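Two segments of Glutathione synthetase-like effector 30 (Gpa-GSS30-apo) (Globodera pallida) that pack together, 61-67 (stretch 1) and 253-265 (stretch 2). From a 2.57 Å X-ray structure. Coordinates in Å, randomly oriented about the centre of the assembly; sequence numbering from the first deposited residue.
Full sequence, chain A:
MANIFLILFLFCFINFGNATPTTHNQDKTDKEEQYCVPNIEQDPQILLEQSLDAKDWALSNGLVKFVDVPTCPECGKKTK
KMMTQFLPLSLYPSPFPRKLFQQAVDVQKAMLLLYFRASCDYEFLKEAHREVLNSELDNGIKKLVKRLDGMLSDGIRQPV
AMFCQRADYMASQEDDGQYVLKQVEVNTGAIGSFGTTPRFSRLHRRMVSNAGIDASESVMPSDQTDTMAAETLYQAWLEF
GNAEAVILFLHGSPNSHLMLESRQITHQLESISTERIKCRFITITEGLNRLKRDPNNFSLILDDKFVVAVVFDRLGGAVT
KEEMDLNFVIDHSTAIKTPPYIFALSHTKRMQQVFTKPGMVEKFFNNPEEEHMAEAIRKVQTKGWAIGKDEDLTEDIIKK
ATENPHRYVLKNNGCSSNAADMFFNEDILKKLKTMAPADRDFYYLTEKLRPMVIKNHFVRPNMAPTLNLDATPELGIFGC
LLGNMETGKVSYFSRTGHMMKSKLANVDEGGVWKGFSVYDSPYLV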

ATOM      1  N   ASN A  61       1.143   1.759  -1.485  1.00 38.15           N
ATOM      2  CA  ASN A  61       1.956   1.368  -0.330  1.00 37.63           C
ATOM      3  C   ASN A  61       1.426   1.849   1.008  1.00 38.68           C
ATOM      4  O   ASN A  61       2.195   2.061   1.935  1.00 39.07           O
ATOM      5  N   GLY A  62       0.103   1.990   1.113  1.00 39.03           N
ATOM      6  CA  GLY A  62      -0.538   2.237   2.388  1.00 39.07           C
ATOM      7  C   GLY A  62      -0.465   3.641   2.969  1.00 38.98           C
ATOM      8  O   GLY A  62      -0.879   3.853   4.117  1.00 36.61           O
ATOM      9  N   LEU A  63       0.002   4.606   2.175  1.00 38.95           N
ATOM     10  CA  LEU A  63       0.049   6.002   2.617  1.00 38.66           C
ATOM     11  C   LEU A  63      -1.303   6.616   2.339  1.00 37.74           C
ATOM     12  O   LEU A  63      -1.450   7.485   1.488  1.00 36.43           O
ATOM     13  N   VAL A  64      -2.283   6.136   3.094  1.00 36.56           N
ATOM     14  CA  VAL A  64      -3.680   6.404   2.842  1.00 37.79           C
ATOM     15  C   VAL A  64      -4.421   6.533   4.165  1.00 37.94           C
ATOM     16  O   VAL A  64      -3.902   6.116   5.217  1.00 38.25           O
ATOM     17  N   LYS A  65      -5.608   7.128   4.106  1.00 38.82           N
ATOM     18  CA  LYS A  65      -6.546   7.139   5.233  1.00 40.54           C
ATOM     19  C   LYS A  65      -7.973   6.909   4.731  1.00 40.39           C
ATOM     20  O   LYS A  65      -8.278   7.166   3.563  1.00 38.36           O
ATOM     21  N   PHE A  66      -8.864   6.496   5.627  1.00 40.84           N
ATOM     22  CA  PHE A  66     -10.291   6.425   5.293  1.00 42.31           C
ATOM     23  C   PHE A  66     -10.926   7.829   5.234  1.00 44.33           C
ATOM     24  O   PHE A  66     -10.591   8.696   6.033  1.00 42.32           O
ATOM     25  N   VAL A  67     -11.811   8.051   4.263  1.00 48.64           N
ATOM     26  CA  VAL A  67     -12.562   9.324   4.125  1.00 53.61           C
ATOM     27  C   VAL A  67     -14.042   9.043   3.800  1.00 57.58           C
ATOM     28  O   VAL A  67     -14.340   7.935   3.400  1.00 56.84           O
ATOM     29  N   SER A 253     -13.497   3.899  16.083  1.00 52.91           N
ATOM     30  CA  SER A 253     -14.476   3.367  15.132  1.00 54.61           C
ATOM     31  C   SER A 253     -13.766   2.441  14.115  1.00 53.66           C
ATOM     32  O   SER A 253     -12.532   2.399  14.072  1.00 51.87           O
ATOM     33  N   PRO A 254     -14.542   1.694  13.295  1.00 52.91           N
ATOM     34  CA  PRO A 254     -13.926   0.820  12.278  1.00 52.58           C
ATOM     35  C   PRO A 254     -13.063   1.591  11.254  1.00 53.18           C
ATOM     36  O   PRO A 254     -12.015   1.100  10.824  1.00 53.77           O
ATOM     37  N   ASN A 255     -13.508   2.795  10.893  1.00 53.00           N
ATOM     38  CA  ASN A 255     -12.815   3.647   9.949  1.00 51.59           C
ATOM     39  C   ASN A 255     -12.037   4.781  10.625  1.00 49.45           C
ATOM     40  O   ASN A 255     -11.844   5.839  10.060  1.00 47.20           O
ATOM     41  N   SER A 256     -11.559   4.535  11.838  1.00 49.59           N
ATOM     42  CA  SER A 256     -10.735   5.499  12.568  1.00 49.16           C
ATOM     43  C   SER A 256      -9.507   5.895  11.788  1.00 47.41           C
ATOM     44  O   SER A 256      -8.975   5.109  10.993  1.00 47.41           O
ATOM     45  N   HIS A 257      -9.018   7.100  12.064  1.00 46.82           N
ATOM     46  CA  HIS A 257      -7.836   7.615  11.370  1.00 46.41           C
ATOM     47  C   HIS A 257      -6.544   6.880  11.774  1.00 44.61           C
ATOM     48  O   HIS A 257      -5.512   7.014  11.120  1.00 44.27           O
ATOM     49  N   LEU A 258      -6.605   6.100  12.846  1.00 43.54           N
ATOM     50  CA  LEU A 258      -5.462   5.306  13.267  1.00 42.69           C
ATOM     51  C   LEU A 258      -5.501   3.881  12.760  1.00 39.60           C
ATOM     52  O   LEU A 258      -4.500   3.198  12.864  1.00 37.85           O
ATOM     53  N   MET A 259      -6.613   3.473  12.163  1.00 38.73           N
ATOM     54  CA  MET A 259      -6.891   2.071  11.887  1.00 39.58           C
ATOM     55  C   MET A 259      -5.837   1.383  11.035  1.00 38.88           C
ATOM     56  O   MET A 259      -5.357   0.312  11.405  1.00 37.89           O
ATOM     57  N   LEU A 260      -5.510   1.984   9.894  1.00 38.93           N
ATOM     58  CA  LEU A 260      -4.504   1.421   8.986  1.00 40.02           C
ATOM     59  C   LEU A 260      -3.089   1.489   9.503  1.00 40.40           C
ATOM     60  O   LEU A 260      -2.294   0.655   9.138  1.00 39.91           O
ATOM     61  N   GLU A 261      -2.764   2.474  10.320  1.00 42.73           N
ATOM     62  CA  GLU A 261      -1.465   2.489  10.966  1.00 44.80           C
ATOM     63  C   GLU A 261      -1.423   1.326  11.948  1.00 43.15           C
ATOM     64  O   GLU A 261      -0.419   0.637  12.043  1.00 45.15           O
ATOM     65  N   SER A 262      -2.514   1.116  12.676  1.00 42.29           N
ATOM     66  CA  SER A 262      -2.650  -0.025  13.614  1.00 41.60           C
ATOM     67  C   SER A 262      -2.476  -1.381  12.916  1.00 41.15           C
ATOM     68  O   SER A 262      -1.782  -2.255  13.429  1.00 41.96           O
ATOM     69  N   ARG A 263      -3.084  -1.534  11.745  1.00 38.83           N
ATOM     70  CA  ARG A 263      -3.007  -2.770  10.991  1.00 37.32           C
ATOM     71  C   ARG A 263      -1.625  -3.016  10.474  1.00 36.45           C
ATOM     72  O   ARG A 263      -1.180  -4.156  10.394  1.00 36.87           O
ATOM     73  N   GLN A 264      -0.954  -1.942  10.109  1.00 35.92           N
ATOM     74  CA  GLN A 264       0.421  -2.009   9.600  1.00 35.97           C
ATOM     75  C   GLN A 264       1.409  -2.379  10.668  1.00 36.09           C
ATOM     76  O   GLN A 264       2.434  -2.976  10.359  1.00 36.76           O
ATOM     77  N   ILE A 265       1.111  -2.036  11.918  1.00 37.42           N
ATOM     78  CA  ILE A 265       1.930  -2.501  13.045  1.00 38.92           C
ATOM     79  C   ILE A 265       1.862  -4.017  13.105  1.00 40.41           C
ATOM     80  O   ILE A 265       2.902  -4.655  13.248  1.00 42.40           O
TER

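Stretch 2 approaches the 64-67 strand first through a pair of turns and then through a helix, whose axis passes 8.9 Å from that of the strand at an angle of 138° between their N-to-C directions. The contact buries 390 Å² in all, and Phe66, with 117 Å² covered, contributes the largest share.

The first turn, type I from Ser253 to Ser256, is closed by Ser256 N donating to Ser253 O at 3.2 Å. A weak bond from Asn255 N to Ser253 OG, 3.2 Å with an angle of 128° at the hydrogen, adds to it. Pro254 meets the strand only marginally, its O lying 4.5 Å from Phe66 CE2.

At Asn255 the backbones come nearest, with 6.0 Å between Asn255 CA and Phe66 CA. Its CA-to-CB bond points sideways, yet with chi1 m (-61°) the side chain places OD1 over one face of the Phe66 ring, 3.8 Å from Phe66 CD1.

Ser256 points away from the strand and serves its own segment instead. In the t rotamer its OG accepts from Leu258 N at 3.0 Å and 166°, a nearly straight capping bond ahead of the helix. A second type I turn, Ser256 to Met259, is held by Met259 N to Ser256 O at 3.1 Å; that same carbonyl lies at the edge of the phenylalanine ring, with Ser256 O 4.2 Å from Phe66 CD2. His257, sideways with chi1 p, comes no nearer than 5.1 Å, from its CB to Lys65 CE, and Leu258 is out of reach.

Met259 starts toward the strand, but its t, p, p rotamer leads the end away, so the approach is made by the middle of the chain: Met259 CG lies at the ring edge, 4.1 Å from Phe66 CE2. Leu260 (m, t) points toward the strand and bridges two of its residues. Leu260 CG is 3.8 Å from Phe66 CE2, while Leu260 CD1 reaches Val64 CG2, also at 3.8 Å. Phe66 itself points toward stretch 2 with chi1 m, whereas Val64, also m, is set sideways.

One helical turn later, Gln264 (chi1 m, chi2 t) also points inward, near Gly62. The side-chain amide is probably turned over in the model, so its polar pairing is left unassigned. Gly62 has a phi of 77°, which by itself favours glycine, and an ideal CB there would clash with the end of the Gln264 amide, whichever way round that group sits. Across the interface no hydrogen bond is clear; the apolar contacts centre on Phe66 and Leu260.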

ATOM      1  CB  ASN A  61       3.361   1.860  -0.564  1.00 37.27           C
ATOM      2  CG  ASN A  61       4.049   1.040  -1.591  1.00 37.56           C
ATOM      3  OD1 ASN A  61       4.381  -0.100  -1.313  1.00 39.48           O
ATOM      4  ND2 ASN A  61       4.186   1.554  -2.797  1.00 36.65           N
ATOM      5  CB  LEU A  63       1.180   6.758   1.929  1.00 39.16           C
ATOM      6  CG  LEU A  63       2.575   6.309   2.387  1.00 40.51           C
ATOM      7  CD1 LEU A  63       3.628   7.040   1.561  1.00 41.43           C
ATOM      8  CD2 LEU A  63       2.770   6.517   3.884  1.00 40.53           C
ATOM      9  CB  VAL A  64      -4.336   5.302   1.933  1.00 38.77           C
ATOM     10  CG1 VAL A  64      -3.866   5.436   0.486  1.00 38.68           C
ATOM     11  CG2 VAL A  64      -4.056   3.881   2.430  1.00 38.81           C
ATOM     12  CB  LYS A  65      -6.480   8.492   5.966  1.00 43.43           C
ATOM     13  CG  LYS A  65      -7.137   9.635   5.190  1.00 46.74           C
ATOM     14  CD  LYS A  65      -6.742  11.048   5.583  1.00 49.00           C
ATOM     15  CE  LYS A  65      -6.992  11.363   7.043  1.00 51.03           C
ATOM     16  NZ  LYS A  65      -7.199  12.833   7.217  1.00 53.27           N
ATOM     17  CB  PHE A  66     -11.029   5.541   6.286  1.00 42.45           C
ATOM     18  CG  PHE A  66     -10.646   4.086   6.229  1.00 41.61           C
ATOM     19  CD1 PHE A  66     -11.062   3.285   5.150  1.00 41.80           C
ATOM     20  CD2 PHE A  66      -9.907   3.494   7.256  1.00 40.07           C
ATOM     21  CE1 PHE A  66     -10.724   1.932   5.084  1.00 40.98           C
ATOM     22  CE2 PHE A  66      -9.569   2.139   7.193  1.00 40.01           C
ATOM     23  CZ  PHE A  66      -9.978   1.359   6.108  1.00 40.21           C
ATOM     24  CB  VAL A  67     -11.936  10.210   3.008  1.00 54.90           C
ATOM     25  CG1 VAL A  67     -12.688  11.537   2.858  1.00 56.21           C
ATOM     26  CG2 VAL A  67     -10.456  10.469   3.269  1.00 54.11           C
ATOM     27  CB  SER A 253     -15.218   4.511  14.405  1.00 56.35           C
ATOM     28  OG  SER A 253     -14.648   4.800  13.119  1.00 56.18           O
ATOM     29  CB  PRO A 254     -15.133   0.188  11.579  1.00 52.56           C
ATOM     30  CG  PRO A 254     -16.286   0.401  12.499  1.00 53.50           C
ATOM     31  CD  PRO A 254     -16.012   1.680  13.210  1.00 53.12           C
ATOM     32  CB  ASN A 255     -13.850   4.185   8.956  1.00 54.89           C
ATOM     33  CG  ASN A 255     -14.535   3.061   8.158  1.00 56.73           C
ATOM     34  OD1 ASN A 255     -13.863   2.217   7.519  1.00 55.12           O
ATOM     35  ND2 ASN A 255     -15.876   3.051   8.173  1.00 56.76           N
ATOM     36  CB  SER A 256     -10.280   4.909  13.909  1.00 49.95           C
ATOM     37  OG  SER A 256      -9.069   5.488  14.368  1.00 49.78           O
ATOM     38  CB  HIS A 257      -7.722   9.143  11.520  1.00 47.06           C
ATOM     39  CG  HIS A 257      -7.020   9.592  12.752  1.00 48.15           C
ATOM     40  ND1 HIS A 257      -7.693   9.916  13.912  1.00 50.04           N
ATOM     41  CD2 HIS A 257      -5.700   9.792  13.005  1.00 49.00           C
ATOM     42  CE1 HIS A 257      -6.816  10.269  14.838  1.00 51.61           C
ATOM     43  NE2 HIS A 257      -5.601  10.211  14.310  1.00 51.29           N
ATOM     44  CB  LEU A 258      -5.335   5.331  14.792  1.00 43.77           C
ATOM     45  CG  LEU A 258      -5.009   6.712  15.352  1.00 44.81           C
ATOM     46  CD1 LEU A 258      -4.971   6.686  16.871  1.00 46.63           C
ATOM     47  CD2 LEU A 258      -3.681   7.198  14.817  1.00 44.47           C
ATOM     48  CB  MET A 259      -8.250   1.927  11.206  1.00 41.32           C
ATOM     49  CG  MET A 259      -8.635   0.486  10.873  1.00 43.30           C
ATOM     50  SD  MET A 259      -8.614  -0.656  12.283  1.00 44.52           S
ATOM     51  CE  MET A 259      -9.909   0.095  13.280  1.00 44.96           C
ATOM     52  CB  LEU A 260      -4.551   2.063   7.590  1.00 39.41           C
ATOM     53  CG  LEU A 260      -5.847   1.785   6.859  1.00 40.35           C
ATOM     54  CD1 LEU A 260      -5.835   2.472   5.513  1.00 41.18           C
ATOM     55  CD2 LEU A 260      -6.089   0.286   6.694  1.00 41.42           C
ATOM     56  CB  GLU A 261      -1.207   3.819  11.689  1.00 48.64           C
ATOM     57  CG  GLU A 261      -1.131   5.050  10.774  1.00 52.45           C
ATOM     58  CD  GLU A 261      -1.244   6.366  11.545  1.00 57.16           C
ATOM     59  OE1 GLU A 261      -0.282   6.680  12.263  1.00 61.82           O
ATOM     60  OE2 GLU A 261      -2.268   7.102  11.465  1.00 60.70           O
ATOM     61  CB  SER A 262      -4.000   0.002  14.360  1.00 41.12           C
ATOM     62  OG  SER A 262      -4.016   0.955  15.418  1.00 40.38           O
ATOM     63  CB  ARG A 263      -3.968  -2.733   9.819  1.00 37.66           C
ATOM     64  CG  ARG A 263      -5.432  -2.730  10.234  1.00 37.79           C
ATOM     65  CD  ARG A 263      -5.879  -4.110  10.584  1.00 38.82           C
ATOM     66  NE  ARG A 263      -7.319  -4.174  10.756  1.00 40.42           N
ATOM     67  CZ  ARG A 263      -7.971  -5.191  11.315  1.00 41.19           C
ATOM     68  NH1 ARG A 263      -7.315  -6.250  11.785  1.00 40.88           N
ATOM     69  NH2 ARG A 263      -9.299  -5.142  11.410  1.00 42.89           N
ATOM     70  CB  GLN A 264       0.831  -0.682   8.927  1.00 35.41           C
ATOM     71  CG  GLN A 264       0.206  -0.508   7.552  1.00 34.64           C
ATOM     72  CD  GLN A 264       0.136   0.918   7.071  1.00 35.42           C
ATOM     73  OE1 GLN A 264      -0.546   1.203   6.090  1.00 35.59           O
ATOM     74  NE2 GLN A 264       0.846   1.825   7.732  1.00 36.63           N
ATOM     75  CB  ILE A 265       1.542  -1.851  14.402  1.00 38.45           C
ATOM     76  CG1 ILE A 265       1.913  -0.376  14.388  1.00 39.26           C
ATOM     77  CG2 ILE A 265       2.287  -2.484  15.551  1.00 38.01           C
ATOM     78  CD1 ILE A 265       1.158   0.470  15.372  1.00 40.02           C
TER